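Local coordinates for protein beta-1,4-exocellulase (Thermobifida fusca, PDB 4B4H) that hydrolyses beta-1,4 links in cellulose as a family 6 cellobiohydrolase, this chain being the catalytic domain of a longer protein that also has a carbohydrate-binding module, at residues Arg68-Asp73 with Ala122-Leu127; Tyr110-Ala115 with Leu171-Glu176; Gly241-Gln246 with Thr306-Tyr311; Arg319-Gly324 with Gly388-Gly393. All blocks are in the same frame, centred on the assembly; numbering follows the deposited sequence. Where two conformers were deposited one is given.

Contact 1 (Arg68-Asp73 with Ala122-Leu127); sequences RQSGGD and ADYENL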
loop_
_atom_site.group_PDB
_atom_site.type_symbol
_atom_site.label_atom_id
_atom_site.label_comp_id
_atom_site.label_asym_id
_atom_site.label_seq_id
_atom_site.Cartn_x
_atom_site.Cartn_y
_atom_site.Cartn_z
ATOM N N ARG A 68 -0.472 -24.439 -9.804
ATOM C CA ARG A 68 -1.414 -24.964 -10.784
ATOM C C ARG A 68 -1.648 -23.983 -11.930
ATOM O O ARG A 68 -1.595 -24.374 -13.095
ATOM C CB ARG A 68 -2.717 -25.346 -10.096
ATOM C CG ARG A 68 -3.770 -25.975 -10.997
ATOM C CD ARG A 68 -4.980 -26.403 -10.176
ATOM N NE ARG A 68 -4.693 -27.607 -9.399
ATOM C CZ ARG A 68 -4.325 -27.628 -8.117
ATOM N NH1 ARG A 68 -4.185 -26.494 -7.428
ATOM N NH2 ARG A 68 -4.083 -28.790 -7.530
ATOM N N GLN A 69 -1.861 -22.705 -11.607
ATOM C CA GLN A 69 -2.101 -21.691 -12.644
ATOM C C GLN A 69 -0.891 -21.424 -13.539
ATOM O O GLN A 69 -1.051 -20.924 -14.652
ATOM C CB GLN A 69 -2.556 -20.361 -12.020
ATOM C CG GLN A 69 -3.911 -20.400 -11.351
ATOM C CD GLN A 69 -4.262 -19.093 -10.656
ATOM O OE1 GLN A 69 -3.671 -18.038 -10.923
ATOM N NE2 GLN A 69 -5.199 -19.167 -9.730
ATOM N N SER A 70 0.311 -21.752 -13.052
ATOM C CA SER A 70 1.555 -21.494 -13.775
ATOM C C SER A 70 1.728 -22.373 -15.008
ATOM O O SER A 70 2.243 -21.914 -16.018
ATOM C CB SER A 70 2.767 -21.649 -12.848
ATOM O OG SER A 70 3.150 -23.004 -12.682
ATOM N N GLY A 71 1.298 -23.629 -14.914
ATOM C CA GLY A 71 1.470 -24.597 -16.003
ATOM C C GLY A 71 2.911 -24.961 -16.321
ATOM O O GLY A 71 3.174 -25.671 -17.289
ATOM N N GLY A 72 3.850 -24.481 -15.511
ATOM C CA GLY A 72 5.263 -24.730 -15.763
ATOM C C GLY A 72 6.032 -23.505 -16.232
ATOM O O GLY A 72 7.260 -23.522 -16.238
ATOM N N ASP A 73 5.308 -22.455 -16.629
ATOM C CA ASP A 73 5.908 -21.173 -17.021
ATOM C C ASP A 73 5.978 -20.240 -15.806
ATOM O O ASP A 73 5.274 -20.481 -14.818
ATOM C CB ASP A 73 5.073 -20.506 -18.118
ATOM C CG ASP A 73 4.946 -21.364 -19.368
ATOM O OD1 ASP A 73 5.984 -21.698 -19.981
ATOM O OD2 ASP A 73 3.797 -21.700 -19.736
ATOM N N ALA A 122 10.140 -23.162 -2.869
ATOM C CA ALA A 122 11.360 -22.773 -3.566
ATOM C C ALA A 122 11.780 -23.824 -4.585
ATOM O O ALA A 122 12.524 -23.523 -5.525
ATOM C CB ALA A 122 12.487 -22.530 -2.575
ATOM N N ASP A 123 11.283 -25.045 -4.390
ATOM C CA ASP A 123 11.562 -26.175 -5.273
ATOM C C ASP A 123 10.971 -26.014 -6.677
ATOM O O ASP A 123 11.398 -26.689 -7.616
ATOM C CB ASP A 123 11.119 -27.500 -4.630
ATOM C CG ASP A 123 9.600 -27.640 -4.494
ATOM O OD1 ASP A 123 8.862 -26.626 -4.465
ATOM O OD2 ASP A 123 9.143 -28.802 -4.403
ATOM N N TYR A 124 9.993 -25.126 -6.812
ATOM C CA TYR A 124 9.435 -24.804 -8.113
ATOM C C TYR A 124 10.022 -23.503 -8.640
ATOM O O TYR A 124 9.669 -22.418 -8.170
ATOM C CB TYR A 124 7.904 -24.765 -8.071
ATOM C CG TYR A 124 7.277 -24.364 -9.391
ATOM C CD1 TYR A 124 7.791 -24.833 -10.605
ATOM C CD2 TYR A 124 6.164 -23.531 -9.427
ATOM C CE1 TYR A 124 7.230 -24.459 -11.811
ATOM C CE2 TYR A 124 5.587 -23.156 -10.632
ATOM C CZ TYR A 124 6.120 -23.629 -11.818
ATOM O OH TYR A 124 5.555 -23.265 -13.018
ATOM N N GLU A 125 10.906 -23.631 -9.630
ATOM C CA GLU A 125 11.738 -22.519 -10.101
ATOM C C GLU A 125 10.937 -21.372 -10.703
ATOM O O GLU A 125 11.307 -20.208 -10.564
ATOM C CB GLU A 125 12.773 -23.007 -11.123
ATOM C CG GLU A 125 13.785 -21.939 -11.531
ATOM C CD GLU A 125 14.680 -21.518 -10.381
ATOM O OE1 GLU A 125 15.281 -22.408 -9.742
ATOM O OE2 GLU A 125 14.782 -20.303 -10.105
ATOM N N ASN A 126 9.847 -21.709 -11.380
ATOM C CA ASN A 126 9.102 -20.703 -12.121
ATOM C C ASN A 126 8.024 -19.982 -11.307
ATOM O O ASN A 126 7.250 -19.215 -11.864
ATOM C CB ASN A 126 8.532 -21.299 -13.427
ATOM C CG ASN A 126 9.523 -21.234 -14.592
ATOM O OD1 ASN A 126 10.422 -20.389 -14.617
ATOM N ND2 ASN A 126 9.344 -22.114 -15.575
ATOM N N LEU A 127 7.966 -20.233 -9.994
ATOM C CA LEU A 127 7.088 -19.462 -9.117
ATOM C C LEU A 127 7.855 -18.296 -8.510
ATOM O O LEU A 127 8.929 -18.481 -7.941
ATOM C CB LEU A 127 6.494 -20.327 -8.001
ATOM C CG LEU A 127 5.521 -19.629 -7.044
ATOM C CD1 LEU A 127 4.270 -19.161 -7.766
ATOM C CD2 LEU A 127 5.195 -20.544 -5.880
#
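A polar surface contact, carried by S70 and G72 with Y124 and N126, joins the C-terminal end of helix 59-70 to the loop between helix 103-121 and strand 127-133. Helix 59-70 stops here in a type I' turn, S70 to D73, with both G71 and G72 at positive phi. S70 OG accepts from G72 N two residues on, an ST turn, and Y124 OH also donates to it; the modelled length from Y124 OH to S70 OG, 2.4 Å, is very short and should be read with caution. S70 OG also bonds to V67 O in the helix. Y124 CG is anti to the backbone N (chi1 177°), which carries the ring toward S70 and G72, and the ring edge meets G72, with OH 3.1 Å from G72 CA. The second link is short too: N126 ND2 donates to G72 O at 2.6 Å, at an N-H...O angle of 149°, with the acceptor close to the amide plane of N126. An alanine here would keep its CB beside D73 O, but would probably leave G72 O without this donor and the turn less firmly held. D73 turns instead to K11 in a salt bridge. Both turns lead straight into parallel sheet neighbours, strand 75-81 and strand 127-133: N126 pairs with L75 through the backbone, and L127 packs on A66 of helix 59-70 and on L75.

Contact 2 (Tyr110-Ala115 with Leu171-Glu176); sequences YIDPIA and LRKLGE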
loop_
_atom_site.group_PDB
_atom_site.type_symbol
_atom_site.label_atom_id
_atom_site.label_comp_id
_atom_site.label_asym_id
_atom_site.label_seq_id
_atom_site.Cartn_x
_atom_site.Cartn_y
_atom_site.Cartn_z
ATOM N N TYR A 110 4.766 -15.793 13.546
ATOM C CA TYR A 110 4.301 -15.171 12.311
ATOM C C TYR A 110 5.306 -15.324 11.142
ATOM O O TYR A 110 5.052 -16.087 10.217
ATOM C CB TYR A 110 3.871 -13.723 12.573
ATOM C CG TYR A 110 3.376 -13.035 11.337
ATOM C CD1 TYR A 110 2.123 -13.342 10.804
ATOM C CD2 TYR A 110 4.159 -12.089 10.702
ATOM C CE1 TYR A 110 1.671 -12.721 9.651
ATOM C CE2 TYR A 110 3.714 -11.461 9.548
ATOM C CZ TYR A 110 2.472 -11.776 9.038
ATOM O OH TYR A 110 2.037 -11.164 7.882
ATOM N N ILE A 111 6.455 -14.647 11.212
ATOM C CA ILE A 111 7.488 -14.766 10.170
ATOM C C ILE A 111 8.012 -16.189 9.930
ATOM O O ILE A 111 8.082 -16.637 8.777
ATOM C CB ILE A 111 8.677 -13.821 10.459
ATOM C CG1 ILE A 111 8.194 -12.374 10.523
ATOM C CG2 ILE A 111 9.787 -13.963 9.419
ATOM C CD1 ILE A 111 7.734 -11.818 9.186
ATOM N N ASP A 112 8.441 -16.857 11.004
ATOM C CA ASP A 112 9.073 -18.185 10.897
ATOM C C ASP A 112 8.216 -19.241 10.155
ATOM O O ASP A 112 8.727 -19.897 9.235
ATOM C CB ASP A 112 9.560 -18.690 12.284
ATOM C CG ASP A 112 10.866 -18.022 12.736
ATOM O OD1 ASP A 112 11.440 -17.199 12.009
ATOM O OD2 ASP A 112 11.349 -18.334 13.847
ATOM N N PRO A 113 6.924 -19.374 10.524
ATOM C CA PRO A 113 6.027 -20.307 9.811
ATOM C C PRO A 113 5.760 -19.876 8.370
ATOM O O PRO A 113 5.526 -20.726 7.527
ATOM C CB PRO A 113 4.724 -20.249 10.629
ATOM C CG PRO A 113 4.810 -18.964 11.377
ATOM C CD PRO A 113 6.257 -18.819 11.720
ATOM N N ILE A 114 5.764 -18.574 8.091
ATOM C CA ILE A 114 5.593 -18.127 6.710
ATOM C C ILE A 114 6.823 -18.498 5.908
ATOM O O ILE A 114 6.725 -18.936 4.759
ATOM C CB ILE A 114 5.339 -16.610 6.624
ATOM C CG1 ILE A 114 3.934 -16.318 7.141
ATOM C CG2 ILE A 114 5.513 -16.108 5.187
ATOM C CD1 ILE A 114 3.678 -14.855 7.430
ATOM N N ALA A 115 7.994 -18.304 6.518
ATOM C CA ALA A 115 9.251 -18.666 5.903
ATOM C C ALA A 115 9.272 -20.148 5.586
ATOM O O ALA A 115 9.691 -20.540 4.497
ATOM C CB ALA A 115 10.415 -18.306 6.811
ATOM N N LEU A 171 12.922 -9.329 6.268
ATOM C CA LEU A 171 13.763 -9.211 5.091
ATOM C C LEU A 171 14.750 -10.357 5.050
ATOM O O LEU A 171 14.929 -10.979 4.015
ATOM C CB LEU A 171 14.496 -7.885 5.078
ATOM C CG LEU A 171 13.587 -6.714 4.712
ATOM C CD1 LEU A 171 14.325 -5.422 5.011
ATOM C CD2 LEU A 171 13.233 -6.790 3.229
ATOM N N ARG A 172 15.390 -10.658 6.176
ATOM C CA ARG A 172 16.360 -11.741 6.161
ATOM C C ARG A 172 15.718 -13.113 5.946
ATOM O O ARG A 172 16.211 -13.925 5.158
ATOM C CB ARG A 172 17.190 -11.769 7.444
ATOM C CG ARG A 172 18.074 -13.014 7.526
ATOM C CD ARG A 172 19.219 -12.886 8.527
ATOM N NE ARG A 172 18.735 -12.637 9.891
ATOM C CZ ARG A 172 18.326 -13.567 10.749
ATOM N NH1 ARG A 172 18.334 -14.875 10.438
ATOM N NH2 ARG A 172 17.908 -13.163 11.958
ATOM N N LYS A 173 14.661 -13.396 6.697
ATOM C CA LYS A 173 14.044 -14.720 6.668
ATOM C C LYS A 173 13.448 -15.026 5.306
ATOM O O LYS A 173 13.611 -16.130 4.773
ATOM C CB LYS A 173 12.974 -14.848 7.761
ATOM C CG LYS A 173 13.470 -15.006 9.204
ATOM C CD LYS A 173 14.433 -16.162 9.448
ATOM C CE LYS A 173 13.789 -17.534 9.312
ATOM N NZ LYS A 173 14.706 -18.604 9.799
ATOM N N LEU A 174 12.758 -14.047 4.737
ATOM C CA LEU A 174 12.123 -14.237 3.448
ATOM C C LEU A 174 13.158 -14.017 2.352
ATOM O O LEU A 174 13.151 -14.715 1.354
ATOM C CB LEU A 174 10.915 -13.311 3.286
ATOM C CG LEU A 174 9.838 -13.381 4.377
ATOM C CD1 LEU A 174 8.612 -12.578 3.963
ATOM C CD2 LEU A 174 9.453 -14.820 4.710
ATOM N N GLY A 175 14.067 -13.067 2.568
ATOM C CA GLY A 175 15.115 -12.774 1.577
ATOM C C GLY A 175 16.091 -13.902 1.307
ATOM O O GLY A 175 16.667 -13.973 0.215
ATOM N N GLU A 176 16.325 -14.768 2.289
ATOM C CA GLU A 176 17.180 -15.941 2.036
ATOM C C GLU A 176 16.566 -16.870 0.968
ATOM O O GLU A 176 17.301 -17.474 0.162
ATOM C CB GLU A 176 17.476 -16.691 3.337
ATOM C CG GLU A 176 18.475 -15.956 4.217
ATOM C CD GLU A 176 18.464 -16.411 5.667
ATOM O OE1 GLU A 176 17.684 -17.310 6.013
ATOM O OE2 GLU A 176 19.248 -15.861 6.468
#
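Two nearly parallel helices meet through I111, I114 and A115 on one and K173 and L174 on the other, and the seam is close on its inner side and slack on its outer one. On the inner side L174 does most of the reaching: its CD2 comes to 4.0 Å from A115 CA and touches I114 CG2 as well. I111 CG2, set anti to its backbone N, lies 3.7 Å from K173 CB and also touches CG of the same lysine. The axes of the segments 110-115 and 171-175 approach to 9.6 Å at a measured 10°, and their like direction fits helices that belong to successive beta-alpha-beta crossovers. Helix 103-121 connects strand 75-81 to strand 127-133, and helix 162-175 leads into strand 180-185, all three parallel in the distorted alpha/beta barrel of family 6. I111 and L174 both touch I81 of strand 75-81, and L174 goes on to V180 and N182. Toward solvent the fit changes character. K173 is bent at chi2 (-55°) and chi3 (-69°), and its chain passes D112 with CE 3.6 Å from D112 OD1. K173 NZ stays 4.2 Å from D112 OD1, beyond a salt bridge, so the attraction is probably modest. An alanine in place of K173 would keep CB against I111 CG2 but lose CG and the rest of the chain beside D112 OD1, and would probably leave the D112 carboxylate without its nearby positive charge. The stronger partner of D112 OD1 is Y169 OH, in the turn before L171.

Contact 3 (Gly241-Gln246 with Thr306-Tyr311); sequences GTVNGQ and TDLNTY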
loop_
_atom_site.group_PDB
_atom_site.type_symbol
_atom_site.label_atom_id
_atom_site.label_comp_id
_atom_site.label_asym_id
_atom_site.label_seq_id
_atom_site.Cartn_x
_atom_site.Cartn_y
_atom_site.Cartn_z
ATOM N N GLY A 241 4.044 24.384 -11.765
ATOM C CA GLY A 241 3.165 25.285 -12.507
ATOM C C GLY A 241 2.640 26.429 -11.660
ATOM O O GLY A 241 3.021 26.590 -10.502
ATOM N N THR A 242 1.746 27.223 -12.236
ATOM C CA THR A 242 1.214 28.374 -11.525
ATOM C C THR A 242 -0.210 28.724 -11.968
ATOM O O THR A 242 -0.629 28.403 -13.087
ATOM C CB THR A 242 2.182 29.582 -11.631
ATOM O OG1 THR A 242 1.811 30.596 -10.688
ATOM C CG2 THR A 242 2.206 30.158 -13.040
ATOM N N VAL A 243 -0.956 29.341 -11.059
ATOM C CA VAL A 243 -2.302 29.842 -11.330
ATOM C C VAL A 243 -2.193 31.347 -11.168
ATOM O O VAL A 243 -2.103 31.848 -10.040
ATOM C CB VAL A 243 -3.336 29.296 -10.328
ATOM C CG1 VAL A 243 -4.745 29.706 -10.738
ATOM C CG2 VAL A 243 -3.222 27.785 -10.214
ATOM N N ASN A 244 -2.180 32.055 -12.297
ATOM C CA ASN A 244 -1.763 33.453 -12.321
ATOM C C ASN A 244 -0.381 33.592 -11.655
ATOM O O ASN A 244 0.546 32.884 -12.039
ATOM C CB ASN A 244 -2.829 34.341 -11.684
ATOM C CG ASN A 244 -4.072 34.458 -12.543
ATOM O OD1 ASN A 244 -4.897 33.541 -12.605
ATOM N ND2 ASN A 244 -4.216 35.595 -13.204
ATOM N N GLY A 245 -0.248 34.453 -10.646
ATOM C CA GLY A 245 1.025 34.608 -9.937
ATOM C C GLY A 245 1.284 33.628 -8.801
ATOM O O GLY A 245 2.328 33.688 -8.153
ATOM N N GLN A 246 0.352 32.706 -8.573
ATOM C CA GLN A 246 0.422 31.802 -7.424
ATOM C C GLN A 246 0.872 30.397 -7.797
ATOM O O GLN A 246 0.344 29.802 -8.732
ATOM C CB GLN A 246 -0.934 31.732 -6.723
ATOM C CG GLN A 246 -1.413 33.069 -6.196
ATOM C CD GLN A 246 -2.638 32.948 -5.322
ATOM O OE1 GLN A 246 -3.766 32.952 -5.813
ATOM N NE2 GLN A 246 -2.424 32.852 -4.013
ATOM N N THR A 306 -9.338 31.307 -12.030
ATOM C CA THR A 306 -8.227 32.170 -11.599
ATOM C C THR A 306 -7.868 32.022 -10.116
ATOM O O THR A 306 -6.857 32.557 -9.655
ATOM C CB THR A 306 -8.496 33.660 -11.915
ATOM O OG1 THR A 306 -9.873 33.978 -11.657
ATOM C CG2 THR A 306 -8.182 33.949 -13.366
ATOM N N ASP A 307 -8.703 31.309 -9.371
ATOM C CA ASP A 307 -8.402 31.034 -7.976
ATOM C C ASP A 307 -7.410 29.874 -7.909
ATOM O O ASP A 307 -7.559 28.881 -8.629
ATOM C CB ASP A 307 -9.684 30.717 -7.200
ATOM C CG ASP A 307 -9.430 30.457 -5.721
ATOM O OD1 ASP A 307 -8.959 31.372 -5.010
ATOM O OD2 ASP A 307 -9.715 29.331 -5.265
ATOM N N LEU A 308 -6.398 30.017 -7.059
ATOM C CA LEU A 308 -5.388 28.974 -6.852
ATOM C C LEU A 308 -6.017 27.651 -6.429
ATOM O O LEU A 308 -5.774 26.613 -7.050
ATOM C CB LEU A 308 -4.343 29.416 -5.820
ATOM C CG LEU A 308 -3.222 28.422 -5.490
ATOM C CD1 LEU A 308 -2.392 28.084 -6.723
ATOM C CD2 LEU A 308 -2.326 28.948 -4.382
ATOM N N ASN A 309 -6.830 27.694 -5.379
ATOM C CA ASN A 309 -7.412 26.474 -4.847
ATOM C C ASN A 309 -8.546 25.914 -5.697
ATOM O O ASN A 309 -8.768 24.709 -5.708
ATOM C CB ASN A 309 -7.792 26.645 -3.371
ATOM C CG ASN A 309 -6.571 26.733 -2.473
ATOM O OD1 ASN A 309 -5.738 25.819 -2.452
ATOM N ND2 ASN A 309 -6.442 27.840 -1.741
ATOM N N THR A 310 -9.232 26.777 -6.445
ATOM C CA THR A 310 -10.277 26.309 -7.356
ATOM C C THR A 310 -9.674 25.689 -8.632
ATOM O O THR A 310 -10.217 24.728 -9.171
ATOM C CB THR A 310 -11.311 27.420 -7.674
ATOM O OG1 THR A 310 -11.692 28.084 -6.460
ATOM C CG2 THR A 310 -12.571 26.838 -8.321
ATOM N N TYR A 311 -8.535 26.214 -9.083
ATOM C CA TYR A 311 -7.781 25.604 -10.189
ATOM C C TYR A 311 -7.331 24.196 -9.816
ATOM O O TYR A 311 -7.523 23.232 -10.583
ATOM C CB TYR A 311 -6.544 26.439 -10.541
ATOM C CG TYR A 311 -5.622 25.761 -11.549
ATOM C CD1 TYR A 311 -4.680 24.809 -11.144
ATOM C CD2 TYR A 311 -5.706 26.057 -12.910
ATOM C CE1 TYR A 311 -3.853 24.176 -12.064
ATOM C CE2 TYR A 311 -4.881 25.428 -13.833
ATOM C CZ TYR A 311 -3.951 24.493 -13.403
ATOM O OH TYR A 311 -3.124 23.865 -14.310
HETATM O O HOH W 1 -6.316 32.499 -5.813
#
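V243 and Q246, the two ends of a type II' turn, press a small beta hairpin against the capped start of helix 308-315. The hairpin pairs strand 242-243 with strand 246-247, and G241 extends the ladder by pairing with I248. Past T242, V243 makes the apolar centre of the contact by putting its two methyls to different uses. CG2, anti to the carbonyl carbon, is wedged between two helix side chains, 3.4 Å from Y311 CG and 3.6 Å from L308 CD1. CG1, anti to the backbone N, faces the chain just before the helix instead and lies 3.6 Å from D307 O. N244 follows at positive phi as the first inner residue of the turn, and its OD1 sits 3.4 Å from T306 CG2, a polar-to-methyl touch at the exposed edge of the contact. G245 completes the bend. Q246 then carries the chain back, its side chain extended beyond CG, and lays its amide across L308, with CD and OE1 beside L308 CB. There a water molecule takes over as the polar link between the segments. It donates to Q246 OE1 at 2.6 Å and to D307 OD1 at 3.0 Å, and it accepts from L308 N at 2.8 Å, thereby serving an N-H of the first helical turn. D307 is the N-cap residue, and its other oxygen, OD2, makes the capping bond from T310 N at 2.9 Å and also accepts from T310 OG1, the two donors arriving on the anti side from opposite faces of the carboxylate.

Contact 4 (Arg319-Gly324 with Gly388-Gly393); sequences RRIHPG and GNNPSG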
loop_
_atom_site.group_PDB
_atom_site.type_symbol
_atom_site.label_atom_id
_atom_site.label_comp_id
_atom_site.label_asym_id
_atom_site.label_seq_id
_atom_site.Cartn_x
_atom_site.Cartn_y
_atom_site.Cartn_z
ATOM N N ARG A 319 -9.437 13.319 -5.809
ATOM C CA ARG A 319 -10.417 14.294 -5.314
ATOM C C ARG A 319 -10.594 14.281 -3.798
ATOM O O ARG A 319 -11.518 14.897 -3.265
ATOM C CB ARG A 319 -11.775 14.092 -5.984
ATOM C CG ARG A 319 -11.727 14.213 -7.494
ATOM C CD ARG A 319 -13.134 14.366 -8.052
ATOM N NE ARG A 319 -14.019 13.300 -7.580
ATOM C CZ ARG A 319 -14.178 12.124 -8.180
ATOM N NH1 ARG A 319 -13.551 11.876 -9.328
ATOM N NH2 ARG A 319 -15.000 11.215 -7.675
ATOM N N ARG A 320 -9.707 13.609 -3.086
ATOM C CA ARG A 320 -9.860 13.520 -1.640
ATOM C C ARG A 320 -9.777 14.888 -0.958
ATOM O O ARG A 320 -9.256 15.841 -1.513
ATOM C CB ARG A 320 -8.806 12.600 -1.073
ATOM C CG ARG A 320 -9.077 11.142 -1.351
ATOM C CD ARG A 320 -7.975 10.296 -0.756
ATOM N NE ARG A 320 -6.719 10.446 -1.483
ATOM C CZ ARG A 320 -5.564 9.914 -1.095
ATOM N NH1 ARG A 320 -5.482 9.233 0.051
ATOM N NH2 ARG A 320 -4.479 10.078 -1.843
ATOM N N ILE A 321 -10.266 14.966 0.277
ATOM C CA ILE A 321 -10.190 16.234 1.014
ATOM C C ILE A 321 -8.743 16.510 1.429
ATOM O O ILE A 321 -8.286 17.651 1.411
ATOM C CB ILE A 321 -11.150 16.269 2.235
ATOM C CG1 ILE A 321 -12.606 16.109 1.755
ATOM C CG2 ILE A 321 -10.980 17.560 3.037
ATOM C CD1 ILE A 321 -13.643 15.922 2.847
ATOM N N HIS A 322 -8.027 15.443 1.772
ATOM C CA HIS A 322 -6.680 15.523 2.309
ATOM C C HIS A 322 -5.994 14.219 2.023
ATOM O O HIS A 322 -6.647 13.180 2.077
ATOM C CB HIS A 322 -6.763 15.698 3.813
ATOM C CG HIS A 322 -5.451 16.014 4.460
ATOM N ND1 HIS A 322 -4.592 15.066 4.864
ATOM C CD2 HIS A 322 -4.870 17.238 4.795
ATOM C CE1 HIS A 322 -3.510 15.642 5.408
ATOM N NE2 HIS A 322 -3.682 16.967 5.376
ATOM N N PRO A 323 -4.676 14.241 1.717
ATOM C CA PRO A 323 -4.013 12.965 1.383
ATOM C C PRO A 323 -3.919 11.952 2.534
ATOM O O PRO A 323 -3.701 10.775 2.282
ATOM C CB PRO A 323 -2.626 13.393 0.873
ATOM C CG PRO A 323 -2.410 14.760 1.404
ATOM C CD PRO A 323 -3.763 15.393 1.584
ATOM N N GLY A 324 -4.117 12.404 3.771
ATOM C CA GLY A 324 -4.187 11.522 4.937
ATOM C C GLY A 324 -5.502 10.761 5.118
ATOM O O GLY A 324 -5.644 9.954 6.050
ATOM N N GLY A 388 -5.090 16.853 8.420
ATOM C CA GLY A 388 -5.472 18.271 8.400
ATOM C C GLY A 388 -6.776 18.618 9.110
ATOM O O GLY A 388 -7.459 19.580 8.742
ATOM N N ASN A 389 -7.143 17.834 10.123
ATOM C CA ASN A 389 -8.401 18.045 10.852
ATOM C C ASN A 389 -9.624 18.218 9.927
ATOM O O ASN A 389 -10.417 19.166 10.043
ATOM C CB ASN A 389 -8.240 19.217 11.828
ATOM C CG ASN A 389 -7.555 18.801 13.114
ATOM O OD1 ASN A 389 -8.206 18.346 14.056
ATOM N ND2 ASN A 389 -6.243 18.928 13.154
ATOM N N ASN A 390 -9.770 17.254 9.026
ATOM C CA ASN A 390 -10.783 17.255 7.984
ATOM C C ASN A 390 -11.771 16.120 8.163
ATOM O O ASN A 390 -11.450 15.125 8.810
ATOM C CB ASN A 390 -10.087 17.070 6.634
ATOM C CG ASN A 390 -9.382 18.316 6.165
ATOM O OD1 ASN A 390 -10.030 19.280 5.745
ATOM N ND2 ASN A 390 -8.053 18.301 6.193
ATOM N N PRO A 391 -12.969 16.239 7.556
ATOM C CA PRO A 391 -13.810 15.048 7.451
ATOM C C PRO A 391 -12.987 13.877 6.911
ATOM O O PRO A 391 -12.055 14.077 6.115
ATOM C CB PRO A 391 -14.889 15.471 6.448
ATOM C CG PRO A 391 -14.998 16.935 6.641
ATOM C CD PRO A 391 -13.607 17.417 6.944
ATOM N N SER A 392 -13.349 12.676 7.342
ATOM C CA SER A 392 -12.587 11.453 7.053
ATOM C C SER A 392 -12.696 11.072 5.586
ATOM O O SER A 392 -11.820 10.372 5.033
ATOM C CB SER A 392 -13.154 10.299 7.858
ATOM O OG SER A 392 -14.500 10.061 7.454
ATOM N N GLY A 393 -13.798 11.490 4.969
ATOM C CA GLY A 393 -14.035 11.185 3.559
ATOM C C GLY A 393 -14.451 9.750 3.296
ATOM O O GLY A 393 -14.543 9.323 2.154
#
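H322 and I321 meet G388, N390 and P391 where two long surface loops run side by side. H322 CG is anti to its backbone N (chi1 -171°), which sends the ring toward G388. The backbone N of G388 lies over one face of the H322 imidazole, offset toward the rim and 3.4 Å from NE2, at an angle that does not make a hydrogen bond. N390 crosses H322 at about a right angle, with ND2 3.6 Å from H322 CD2 and its amide plane turned 34° from the ring. The other branch of that amide meets I321, whose CG2 lies 3.3 Å from N390 OD1, while I321 CD1 rests 3.8 Å from P391 CB. A second shell fixes these groups. G324 N donates to H322 ND1 at 2.9 Å and 158°, from somewhat out of the ring plane, and P323 CD lies against the imidazole face opposite G388, so the ring is held between neighbours. N390 ND2 has its own acceptor in N387 O. G388 sits at positive phi with no side chain to collide with the imidazole. Further out, N389 is a calcium ligand in a structure of this protein, though none is bound here, and the H322 side chain lies about 8 Å from that of H188, a probable substrate-binding residue. Since H322 ND1 accepts a backbone N-H, the ring proton is likely to sit on NE2; 319-324 and 388-393 meet by ring-face, apolar and van der Waals contact, and direct hydrogen bonds between the loops come just beyond, as from N325 ND2 to P391 O.

Followed from the N terminus, the chain opens contact 1 at the end of helix 59-70 and contact 2 on helix 103-121, then closes contact 1 before strand 127-133 and contact 2 at the end of helix 162-175. These two therefore cross, and together they tie successive strand-helix units on one flank of the barrel, their centres about 20 Å apart. Contact 3 follows in series, closing the span from the hairpin at 241-246 to helix 308-315. Contact 4 comes last, bringing the loop after that helix against one near the C terminus. Contacts 3 and 4 share the opposite side of the domain, with about 9 Å between their nearest atoms.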